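Local coordinates for molinate hydrolase (PDB 4WGX), which probably hydrolyses the synthetic compound molinate, as a metal-dependent member of the amidohydrolase superfamily, at residues G134-F139 and V437-E442; N66-D71 and V110-N115; H251-E256 and A272-Q277; E296-T301 and A316-R321. All coordinates share one frame; numbering follows the deposited sequence.

Contact 1 (G134-F139 and V437-E442)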
# COMPACT_ATOMS: atom_id res chain seq x y z
N GLY A 134 -15.72 -27.80 -27.84
CA GLY A 134 -15.72 -27.65 -26.40
C GLY A 134 -16.98 -28.12 -25.72
O GLY A 134 -17.96 -28.47 -26.38
N ALA A 135 -16.94 -28.15 -24.40
CA ALA A 135 -18.11 -28.46 -23.61
C ALA A 135 -19.22 -27.46 -23.92
O ALA A 135 -18.98 -26.31 -24.25
CB ALA A 135 -17.79 -28.46 -22.14
N ARG A 136 -20.43 -27.96 -23.83
CA ARG A 136 -21.64 -27.17 -23.94
C ARG A 136 -21.66 -26.12 -22.83
O ARG A 136 -21.44 -26.46 -21.68
CB ARG A 136 -22.84 -28.11 -23.84
CG ARG A 136 -24.19 -27.55 -24.17
CD ARG A 136 -25.26 -28.64 -24.03
NE ARG A 136 -25.10 -29.72 -25.01
CZ ARG A 136 -24.64 -30.94 -24.75
NH1 ARG A 136 -24.27 -31.28 -23.53
NH2 ARG A 136 -24.55 -31.83 -25.72
N ILE A 137 -21.90 -24.85 -23.18
CA ILE A 137 -21.89 -23.77 -22.19
C ILE A 137 -23.27 -23.21 -21.90
O ILE A 137 -23.98 -22.84 -22.83
CB ILE A 137 -21.02 -22.57 -22.65
CG1 ILE A 137 -19.58 -23.00 -22.88
CG2 ILE A 137 -21.10 -21.44 -21.62
CD1 ILE A 137 -18.70 -21.90 -23.43
N PHE A 138 -23.61 -23.13 -20.62
CA PHE A 138 -24.71 -22.24 -20.20
C PHE A 138 -24.17 -21.22 -19.20
O PHE A 138 -23.35 -21.57 -18.36
CB PHE A 138 -25.85 -23.04 -19.59
CG PHE A 138 -26.41 -24.08 -20.50
CD1 PHE A 138 -27.24 -23.73 -21.55
CD2 PHE A 138 -26.12 -25.42 -20.31
CE1 PHE A 138 -27.75 -24.70 -22.40
CE2 PHE A 138 -26.63 -26.38 -21.14
CZ PHE A 138 -27.45 -26.02 -22.18
N PHE A 139 -24.62 -19.97 -19.28
CA PHE A 139 -24.00 -18.91 -18.50
C PHE A 139 -24.98 -17.91 -17.88
O PHE A 139 -26.12 -17.78 -18.32
CB PHE A 139 -23.00 -18.16 -19.37
CG PHE A 139 -23.60 -17.51 -20.57
CD1 PHE A 139 -24.31 -16.33 -20.46
CD2 PHE A 139 -23.42 -18.06 -21.83
CE1 PHE A 139 -24.85 -15.72 -21.57
CE2 PHE A 139 -23.96 -17.45 -22.95
CZ PHE A 139 -24.67 -16.27 -22.82
N VAL A 437 -17.69 -38.87 -25.19
CA VAL A 437 -18.63 -38.65 -26.27
C VAL A 437 -19.57 -37.51 -25.95
O VAL A 437 -20.14 -37.46 -24.86
CB VAL A 437 -19.48 -39.91 -26.55
CG1 VAL A 437 -20.43 -39.67 -27.70
CG2 VAL A 437 -18.60 -41.10 -26.84
N LYS A 438 -19.74 -36.62 -26.92
CA LYS A 438 -20.67 -35.51 -26.84
C LYS A 438 -21.63 -35.53 -28.04
O LYS A 438 -21.22 -35.40 -29.19
CB LYS A 438 -19.91 -34.18 -26.80
CG LYS A 438 -20.82 -32.98 -26.88
CD LYS A 438 -20.07 -31.66 -26.78
CE LYS A 438 -21.08 -30.53 -26.61
NZ LYS A 438 -20.75 -29.30 -27.36
N GLU A 439 -22.92 -35.66 -27.74
CA GLU A 439 -23.98 -35.72 -28.74
C GLU A 439 -23.67 -36.77 -29.81
O GLU A 439 -23.86 -36.55 -31.00
CB GLU A 439 -24.19 -34.33 -29.36
CG GLU A 439 -25.29 -33.55 -28.66
CD GLU A 439 -25.49 -32.16 -29.21
OE1 GLU A 439 -26.21 -32.03 -30.21
OE2 GLU A 439 -24.95 -31.20 -28.64
N GLY A 440 -23.19 -37.92 -29.35
CA GLY A 440 -22.95 -39.06 -30.20
C GLY A 440 -21.66 -39.02 -31.00
O GLY A 440 -21.34 -39.96 -31.72
N ARG A 441 -20.92 -37.92 -30.86
CA ARG A 441 -19.64 -37.74 -31.54
C ARG A 441 -18.50 -38.04 -30.58
O ARG A 441 -18.42 -37.43 -29.51
CB ARG A 441 -19.52 -36.32 -32.07
CG ARG A 441 -18.13 -35.95 -32.57
CD ARG A 441 -18.11 -34.60 -33.26
NE ARG A 441 -18.50 -33.50 -32.38
CZ ARG A 441 -17.65 -32.79 -31.63
NH1 ARG A 441 -16.36 -33.07 -31.62
NH2 ARG A 441 -18.11 -31.81 -30.87
N GLU A 442 -17.63 -38.98 -30.92
CA GLU A 442 -16.52 -39.29 -30.03
C GLU A 442 -15.47 -38.21 -30.18
O GLU A 442 -15.22 -37.72 -31.28
CB GLU A 442 -15.93 -40.67 -30.31
CG GLU A 442 -14.75 -40.98 -29.42
CD GLU A 442 -14.34 -42.44 -29.43
OE1 GLU A 442 -14.75 -43.17 -30.36
OE2 GLU A 442 -13.60 -42.84 -28.51
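Arg-136 reaches from the start of strand 136-139 to two consecutive residues, Lys-438 over one face of its guanidinium and Glu-439 at the edge. The arginine chain runs out extended and then kinks at its third torsion (chi3 -65°), which turns the flat end across Glu-439 at about a right angle. Its NH2 gives a nearly straight bond to OE2 of Glu-439 at 3.0 Å, the single-nitrogen form of a salt bridge. OE2 lies close to the guanidinium plane, yet the nitrogen meets it on the anti side of the carboxylate, 26° out of that plane, and the two flat groups are turned 34° apart. CG of Glu-439 also sits at the guanidinium edge, 3.5 Å from NH2 of Arg-136.

Lys-438 takes a different course. Its chain is extended as far as CE, which lies over the guanidinium face of Arg-136, offset toward the rim, 3.8 Å from NH2. Only the last torsion bends, carrying NZ to the carbonyl O of Gly-134 at 3.1 Å, nearly along the C=O axis. NZ of Lys-438 thereby stays 4.9 Å from NH2 of Arg-136, and the nearby acids probably offset these like charges: besides Glu-439, Asp-415 forms a salt bridge with NH1 of Arg-136, which also bonds Thr-109.

Paired backbone bonds between Lys-438 and Arg-441 close a type I' turn, with Glu-439 and Gly-440 at its corners. This is a tight two-residue beta hairpin, here docked by its turn against the N-terminal end of strand 136-139.

Contact 2 (N66-D71 and V110-N115)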
# COMPACT_ATOMS: atom_id res chain seq x y z
N ASN A 66 -20.49 -24.97 -11.75
CA ASN A 66 -19.91 -23.64 -11.54
C ASN A 66 -18.45 -23.52 -11.97
O ASN A 66 -17.55 -23.97 -11.28
CB ASN A 66 -20.03 -23.26 -10.06
CG ASN A 66 -19.50 -21.88 -9.77
OD1 ASN A 66 -19.49 -21.02 -10.64
ND2 ASN A 66 -19.08 -21.65 -8.54
N VAL A 67 -18.23 -22.89 -13.12
CA VAL A 67 -16.90 -22.59 -13.60
C VAL A 67 -16.85 -21.15 -14.05
O VAL A 67 -17.87 -20.48 -14.17
CB VAL A 67 -16.47 -23.49 -14.78
CG1 VAL A 67 -16.45 -24.93 -14.37
CG2 VAL A 67 -17.38 -23.30 -15.96
N HIS A 68 -15.63 -20.69 -14.31
CA HIS A 68 -15.40 -19.38 -14.89
C HIS A 68 -14.42 -19.56 -16.03
O HIS A 68 -13.26 -19.89 -15.82
CB HIS A 68 -14.89 -18.41 -13.82
CG HIS A 68 -15.78 -18.36 -12.62
ND1 HIS A 68 -17.01 -17.74 -12.66
CD2 HIS A 68 -15.66 -18.90 -11.40
CE1 HIS A 68 -17.60 -17.88 -11.48
NE2 HIS A 68 -16.79 -18.59 -10.69
N LEU A 69 -14.91 -19.37 -17.25
CA LEU A 69 -14.13 -19.69 -18.43
C LEU A 69 -13.21 -18.52 -18.82
O LEU A 69 -12.29 -18.70 -19.59
CB LEU A 69 -15.07 -20.08 -19.57
CG LEU A 69 -15.95 -21.30 -19.27
CD1 LEU A 69 -16.96 -21.51 -20.38
CD2 LEU A 69 -15.14 -22.57 -19.07
N LEU A 70 -13.46 -17.34 -18.27
CA LEU A 70 -12.38 -16.37 -18.03
C LEU A 70 -12.01 -16.52 -16.56
O LEU A 70 -12.87 -16.38 -15.70
CB LEU A 70 -12.78 -14.93 -18.34
CG LEU A 70 -13.02 -14.55 -19.80
CD1 LEU A 70 -13.32 -13.07 -19.92
CD2 LEU A 70 -11.81 -14.90 -20.66
N ASP A 71 -10.76 -16.84 -16.26
CA ASP A 71 -10.42 -17.37 -14.94
C ASP A 71 -10.60 -16.31 -13.85
O ASP A 71 -9.80 -15.41 -13.68
CB ASP A 71 -9.00 -17.93 -14.92
CG ASP A 71 -8.66 -18.62 -13.60
OD1 ASP A 71 -9.51 -18.70 -12.71
OD2 ASP A 71 -7.53 -19.09 -13.45
N VAL A 110 -20.92 -27.36 -19.07
CA VAL A 110 -20.47 -26.46 -18.02
C VAL A 110 -21.45 -25.31 -17.84
O VAL A 110 -22.06 -24.82 -18.80
CB VAL A 110 -19.05 -25.89 -18.30
CG1 VAL A 110 -18.01 -26.99 -18.23
CG2 VAL A 110 -19.00 -25.18 -19.61
N PHE A 111 -21.60 -24.93 -16.58
CA PHE A 111 -22.42 -23.81 -16.19
C PHE A 111 -21.49 -22.73 -15.65
O PHE A 111 -20.81 -22.91 -14.65
CB PHE A 111 -23.47 -24.25 -15.16
CG PHE A 111 -24.51 -25.19 -15.72
CD1 PHE A 111 -25.63 -24.71 -16.36
CD2 PHE A 111 -24.34 -26.55 -15.63
CE1 PHE A 111 -26.56 -25.56 -16.88
CE2 PHE A 111 -25.29 -27.41 -16.15
CZ PHE A 111 -26.39 -26.92 -16.77
N ASP A 112 -21.45 -21.60 -16.35
CA ASP A 112 -20.53 -20.53 -16.04
C ASP A 112 -21.30 -19.44 -15.31
O ASP A 112 -22.16 -18.80 -15.89
CB ASP A 112 -19.88 -19.99 -17.33
CG ASP A 112 -18.89 -18.85 -17.07
OD1 ASP A 112 -19.17 -17.96 -16.26
OD2 ASP A 112 -17.82 -18.84 -17.71
N THR A 113 -20.97 -19.23 -14.04
CA THR A 113 -21.78 -18.35 -13.19
C THR A 113 -21.20 -16.96 -13.02
O THR A 113 -21.76 -16.15 -12.31
CB THR A 113 -21.99 -18.95 -11.79
OG1 THR A 113 -20.76 -18.94 -11.06
CG2 THR A 113 -22.49 -20.37 -11.90
N TRP A 114 -20.08 -16.68 -13.67
CA TRP A 114 -19.57 -15.31 -13.74
C TRP A 114 -18.58 -15.19 -14.87
O TRP A 114 -17.59 -15.90 -14.91
CB TRP A 114 -18.91 -14.87 -12.43
CG TRP A 114 -18.40 -13.48 -12.51
CD1 TRP A 114 -19.13 -12.35 -12.43
CD2 TRP A 114 -17.05 -13.07 -12.70
NE1 TRP A 114 -18.32 -11.25 -12.56
CE2 TRP A 114 -17.03 -11.67 -12.73
CE3 TRP A 114 -15.84 -13.76 -12.86
CZ2 TRP A 114 -15.87 -10.94 -12.91
CZ3 TRP A 114 -14.68 -13.03 -13.03
CH2 TRP A 114 -14.70 -11.63 -13.04
N ASN A 115 -18.82 -14.24 -15.75
CA ASN A 115 -18.01 -14.07 -16.95
C ASN A 115 -18.38 -12.77 -17.62
O ASN A 115 -19.28 -12.08 -17.17
CB ASN A 115 -18.21 -15.26 -17.90
CG ASN A 115 -17.05 -15.46 -18.85
OD1 ASN A 115 -16.43 -14.51 -19.31
ND2 ASN A 115 -16.76 -16.71 -19.14
O HOH W 1 -15.22 -16.08 -16.38
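His-68 and Trp-114 meet at a ring edge: ND1 of His-68 donates to the carbonyl O of Trp-114 at 3.0 Å, in the carbonyl plane and on a lone pair. With CG anti to its carbonyl carbon (chi1 -53°), the imidazole swings toward the second segment, and CE1 of His-68 packs 3.4 Å from CB of Trp-114. Thr-113 OG1 and Asn-66 OD1 are modelled 2.5 Å apart, too short to take at face value as a hydrogen bond.

Beneath, strands 66-67 and 107-112 pair in parallel at Val-67 and Asp-112 in the family's beta/alpha barrel, the Asn-66 side chain about 6 Å from that of zinc-binding His-271. Val-67 N bonds to Phe-111 O at 3.0 Å. Asp-112 holds the loops that follow the two strands: its OD2 takes Leu-69 N at 3.0 Å and Asn-115 ND2 at 2.8 Å, from opposite faces of the carboxylate. Water 1 bridges the carbonyls of Leu-70 and Trp-114.

Farther out, His-68 NE2 is hydrogen-bonded to Asp-342 OD1, fixing the ring's other nitrogen. An MPD molecule, probably from the crystallisation liquor, lies about 3 Å from the His-68 side chain and may mark a pocket. The two N-H donors on Asp-112 OD2 would be expected to stabilise negative charge there.

Contact 3 (H251-E256 and A272-Q277)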
# COMPACT_ATOMS: atom_id res chain seq x y z
N HIS A 251 -25.37 -15.90 -4.67
CA HIS A 251 -24.07 -15.86 -4.01
C HIS A 251 -24.29 -15.43 -2.56
O HIS A 251 -24.82 -14.37 -2.31
CB HIS A 251 -23.14 -14.89 -4.75
CG HIS A 251 -21.95 -14.45 -3.95
ND1 HIS A 251 -20.75 -15.13 -3.95
CD2 HIS A 251 -21.77 -13.37 -3.15
CE1 HIS A 251 -19.89 -14.49 -3.18
NE2 HIS A 251 -20.48 -13.42 -2.69
N THR A 252 -23.90 -16.28 -1.62
CA THR A 252 -24.03 -16.00 -0.20
C THR A 252 -22.75 -16.33 0.54
O THR A 252 -22.03 -17.24 0.16
CB THR A 252 -25.20 -16.78 0.45
OG1 THR A 252 -25.00 -18.19 0.32
CG2 THR A 252 -26.51 -16.40 -0.17
N THR A 253 -22.49 -15.60 1.62
CA THR A 253 -21.27 -15.75 2.41
C THR A 253 -21.56 -15.58 3.90
O THR A 253 -20.65 -15.35 4.68
CB THR A 253 -20.20 -14.72 2.00
OG1 THR A 253 -20.71 -13.39 2.17
CG2 THR A 253 -19.78 -14.91 0.56
N SER A 254 -22.83 -15.69 4.28
CA SER A 254 -23.23 -15.63 5.69
C SER A 254 -24.42 -16.55 5.93
O SER A 254 -25.11 -16.95 5.00
CB SER A 254 -23.59 -14.20 6.10
OG SER A 254 -24.76 -13.75 5.46
N LEU A 255 -24.64 -16.90 7.20
CA LEU A 255 -25.80 -17.70 7.57
C LEU A 255 -27.10 -17.03 7.16
O LEU A 255 -28.04 -17.69 6.68
CB LEU A 255 -25.80 -17.95 9.07
CG LEU A 255 -24.65 -18.79 9.62
CD1 LEU A 255 -24.71 -18.84 11.14
CD2 LEU A 255 -24.70 -20.18 9.06
N GLU A 256 -27.16 -15.72 7.34
CA GLU A 256 -28.37 -14.98 7.06
C GLU A 256 -28.58 -14.81 5.56
O GLU A 256 -29.71 -14.77 5.10
CB GLU A 256 -28.33 -13.62 7.77
CG GLU A 256 -28.74 -13.68 9.23
CD GLU A 256 -30.10 -14.34 9.44
OE1 GLU A 256 -31.12 -13.69 9.16
OE2 GLU A 256 -30.13 -15.50 9.88
N ALA A 272 -22.92 -22.54 -0.66
CA ALA A 272 -23.89 -22.45 0.43
C ALA A 272 -23.29 -22.65 1.82
O ALA A 272 -23.83 -22.16 2.80
CB ALA A 272 -25.00 -23.47 0.19
N THR A 273 -22.20 -23.41 1.91
CA THR A 273 -21.55 -23.72 3.18
C THR A 273 -20.44 -22.70 3.55
O THR A 273 -19.72 -22.88 4.52
CB THR A 273 -20.94 -25.12 3.16
OG1 THR A 273 -20.11 -25.27 2.01
CG2 THR A 273 -22.04 -26.16 3.12
N MET A 274 -20.32 -21.66 2.74
CA MET A 274 -19.45 -20.53 3.05
C MET A 274 -20.26 -19.54 3.88
O MET A 274 -21.03 -18.76 3.33
CB MET A 274 -18.94 -19.88 1.77
CG MET A 274 -17.45 -19.67 1.68
SD MET A 274 -17.13 -17.94 1.38
CE MET A 274 -17.45 -17.33 3.04
N THR A 275 -20.09 -19.57 5.20
CA THR A 275 -21.00 -18.84 6.09
C THR A 275 -20.29 -18.05 7.18
O THR A 275 -20.69 -18.09 8.34
CB THR A 275 -21.98 -19.81 6.74
OG1 THR A 275 -21.25 -20.83 7.42
CG2 THR A 275 -22.86 -20.47 5.69
N GLY A 276 -19.26 -17.30 6.80
CA GLY A 276 -18.57 -16.41 7.72
C GLY A 276 -17.92 -17.10 8.90
O GLY A 276 -17.72 -16.51 9.94
N GLN A 277 -17.57 -18.36 8.69
CA GLN A 277 -17.01 -19.23 9.71
C GLN A 277 -17.92 -19.36 10.93
O GLN A 277 -17.45 -19.57 12.04
CB GLN A 277 -15.62 -18.74 10.12
CG GLN A 277 -14.53 -19.08 9.10
CD GLN A 277 -14.26 -20.56 9.00
OE1 GLN A 277 -14.32 -21.29 9.98
NE2 GLN A 277 -13.94 -21.02 7.81
O HOH W 2 -23.66 -19.29 2.42
O HOH W 3 -22.37 -16.07 8.95
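Peptide groups are the flat units that meet between Thr-253 and Met-274, for no aromatic ring stacks here: the Met-274 carbonyl O sits at CA of Thr-253 in a CA-H...O contact of 3.2 Å. Thr-253 O lies as close to Gly-276 N, but at too poor an angle for a hydrogen bond. The two segments are the loops that follow neighbouring parallel strands, 248-251 and 268-270, of the beta/alpha barrel. His-251, a zinc ligand in a structure of this protein, ends the first strand, though no zinc is modelled in this chain.

Side chains complete the contact in two patches. Met-274, bent at both its second and third torsions, lies alongside Thr-253 and brings CE to 3.9 Å from CB of that threonine. In the second patch Leu-255 crosses Thr-275 obliquely, with its CD2 3.6 Å from CB of Thr-275, whose OG1 turns to the carbonyl of Ala-278. Ser-254 is the N-cap of helix 255-263, its OG bonded to Gly-257 N. The helix start also faces the second subunit, whose Arg-232 forms a salt bridge with Glu-256.

Direct hydrogen bonds between the loops are replaced by water. Water 3 joins Leu-255 N to Thr-275 O; water 2 accepts from Thr-252 OG1 at 2.7 Å and donates to Ala-272 O at 2.9 Å and to Met-274 O at 2.8 Å.

Contact 4 (E296-T301 and A316-R321); sequences EVQPTT and ADFSGR
Ser-319 turns its OG anti to the carbonyl carbon (chi1 -54°), which aims the hydroxyl at the backbone of Gln-298, while Phe-318 holds CG anti to its own nitrogen (chi1 -169°) and so swings its ring toward the same residue's side chain. Ser-319 OG donates to Gln-298 O at 2.7 Å, in the carbonyl plane. This short bond, made where the chain leaves strand 295-297, is the direct hydrogen bond across the contact.

The Gln-298 side chain runs out extended and crosses the phenylalanine obliquely. Its amide is nearly parallel to the ring, the planes 14° apart, and NE2 of Gln-298 lies 3.5 Å from both CZ and CE1 of Phe-318. Asp-342 OD2 takes a hydrogen bond from that NE2, which fixes how the amide is rotated. Both branches of Thr-300 also touch Ser-319: OG1 of Thr-300 is 3.5 Å and its CG2 3.7 Å from CB of Ser-319. OG1 of Thr-300 is hydrogen-bonded to Gln-305 and accepts from water 4 at 2.8 Å.

Behind the contact, Arg-321 grips Asp-317 side-on, with NE and NH2 both on OD1, linking the helical turn to the residue at the N-cap of helix 322-333. OD2 of Asp-317 has a salt bridge to Arg-223.

The Phe-318 side chain is about 4 Å from that of His-271, which binds zinc in a structure of this protein. The weakly bonded helical turn 316-319 lies at the C-terminal end of strand 295-297 of the beta/alpha barrel, between helices 302-310 and 322-333 in the chain, while Pro-299 packs on helix 369-379.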
# COMPACT_ATOMS: atom_id res chain seq x y z
N GLU A 296 -24.87 -25.85 -3.91
CA GLU A 296 -23.53 -26.11 -4.42
C GLU A 296 -22.58 -25.83 -3.26
O GLU A 296 -22.78 -24.90 -2.49
CB GLU A 296 -23.23 -25.26 -5.65
CG GLU A 296 -21.87 -25.51 -6.28
CD GLU A 296 -20.80 -24.52 -5.82
OE1 GLU A 296 -20.95 -23.90 -4.75
OE2 GLU A 296 -19.82 -24.34 -6.55
N VAL A 297 -21.57 -26.67 -3.11
CA VAL A 297 -20.56 -26.47 -2.09
C VAL A 297 -19.21 -26.64 -2.74
O VAL A 297 -19.09 -27.34 -3.73
CB VAL A 297 -20.72 -27.43 -0.92
CG1 VAL A 297 -22.12 -27.34 -0.34
CG2 VAL A 297 -20.44 -28.85 -1.36
N GLN A 298 -18.19 -25.99 -2.19
CA GLN A 298 -16.86 -25.99 -2.77
C GLN A 298 -15.84 -26.37 -1.71
O GLN A 298 -15.33 -25.51 -1.01
CB GLN A 298 -16.54 -24.62 -3.37
CG GLN A 298 -17.47 -24.28 -4.52
CD GLN A 298 -17.27 -22.91 -5.14
OE1 GLN A 298 -18.03 -22.51 -6.01
NE2 GLN A 298 -16.26 -22.19 -4.69
N PRO A 299 -15.58 -27.67 -1.56
CA PRO A 299 -14.71 -28.20 -0.51
C PRO A 299 -13.25 -28.27 -0.90
O PRO A 299 -12.92 -28.14 -2.07
CB PRO A 299 -15.26 -29.60 -0.30
CG PRO A 299 -15.62 -30.01 -1.67
CD PRO A 299 -16.20 -28.78 -2.32
N THR A 300 -12.39 -28.53 0.08
CA THR A 300 -10.99 -28.84 -0.17
C THR A 300 -10.72 -30.25 0.29
O THR A 300 -11.37 -30.73 1.20
CB THR A 300 -10.05 -27.88 0.56
OG1 THR A 300 -10.51 -27.70 1.90
CG2 THR A 300 -9.99 -26.55 -0.14
N THR A 301 -9.77 -30.91 -0.36
CA THR A 301 -9.30 -32.19 0.14
C THR A 301 -8.55 -32.01 1.44
O THR A 301 -8.11 -30.91 1.79
CB THR A 301 -8.38 -32.89 -0.86
OG1 THR A 301 -7.24 -32.07 -1.11
CG2 THR A 301 -9.10 -33.17 -2.15
N ALA A 316 -7.49 -20.11 3.26
CA ALA A 316 -7.60 -21.28 4.10
C ALA A 316 -8.98 -21.38 4.74
O ALA A 316 -9.48 -22.47 4.98
CB ALA A 316 -6.52 -21.25 5.16
N ASP A 317 -9.60 -20.23 5.00
CA ASP A 317 -10.91 -20.21 5.62
C ASP A 317 -12.07 -20.36 4.63
O ASP A 317 -13.22 -20.41 5.03
CB ASP A 317 -11.10 -18.90 6.41
CG ASP A 317 -10.64 -19.01 7.85
OD1 ASP A 317 -10.11 -20.08 8.23
OD2 ASP A 317 -10.80 -18.04 8.62
N PHE A 318 -11.77 -20.44 3.35
CA PHE A 318 -12.82 -20.58 2.35
C PHE A 318 -13.54 -21.91 2.52
O PHE A 318 -14.76 -21.97 2.49
CB PHE A 318 -12.25 -20.44 0.95
CG PHE A 318 -13.30 -20.32 -0.11
CD1 PHE A 318 -14.01 -21.43 -0.53
CD2 PHE A 318 -13.59 -19.09 -0.68
CE1 PHE A 318 -14.99 -21.33 -1.49
CE2 PHE A 318 -14.57 -18.99 -1.65
CZ PHE A 318 -15.27 -20.11 -2.06
N SER A 319 -12.77 -22.97 2.75
CA SER A 319 -13.33 -24.31 2.89
C SER A 319 -12.88 -25.01 4.16
O SER A 319 -13.31 -26.13 4.42
CB SER A 319 -12.95 -25.16 1.67
OG SER A 319 -13.33 -24.52 0.47
N GLY A 320 -12.03 -24.37 4.94
CA GLY A 320 -11.50 -24.97 6.15
C GLY A 320 -12.33 -24.71 7.40
O GLY A 320 -13.25 -23.90 7.39
N ARG A 321 -11.99 -25.42 8.47
CA ARG A 321 -12.60 -25.23 9.78
C ARG A 321 -14.14 -25.35 9.78
O ARG A 321 -14.66 -26.43 9.51
CB ARG A 321 -12.13 -23.89 10.36
CG ARG A 321 -10.76 -24.01 11.00
CD ARG A 321 -10.05 -22.68 11.12
NE ARG A 321 -9.66 -22.14 9.82
CZ ARG A 321 -8.70 -22.64 9.06
NH1 ARG A 321 -8.02 -23.71 9.45
NH2 ARG A 321 -8.42 -22.08 7.90
O HOH W 4 -11.42 -29.05 4.22

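How the contacts relate
Contacts 1 and 2 share a sheet: strand 136-139 runs beside 107-112, with Phe-138 O 2.8 Å from Asp-112 N, and their centres are 16 Å apart. Contacts 3 and 4, centres 12 Å apart, join through Ala-272 N and Glu-296 O, 3.0 Å apart, and through Gln-277, whose NE2 lies 2.9 Å from Asp-317 O. Contact 2 meets contact 4 where Asn-66 ND2 makes a weak bond to Gln-298 OE1, and Asp-342 bonds to both sides. Near this junction are the zinc-binding histidines, with no zinc modelled here: Asn-66 is about 6 Å from His-271 between side chains, and contact 3 holds His-251. Contact 1 lies away from them, its centre 33 Å from that of contact 3.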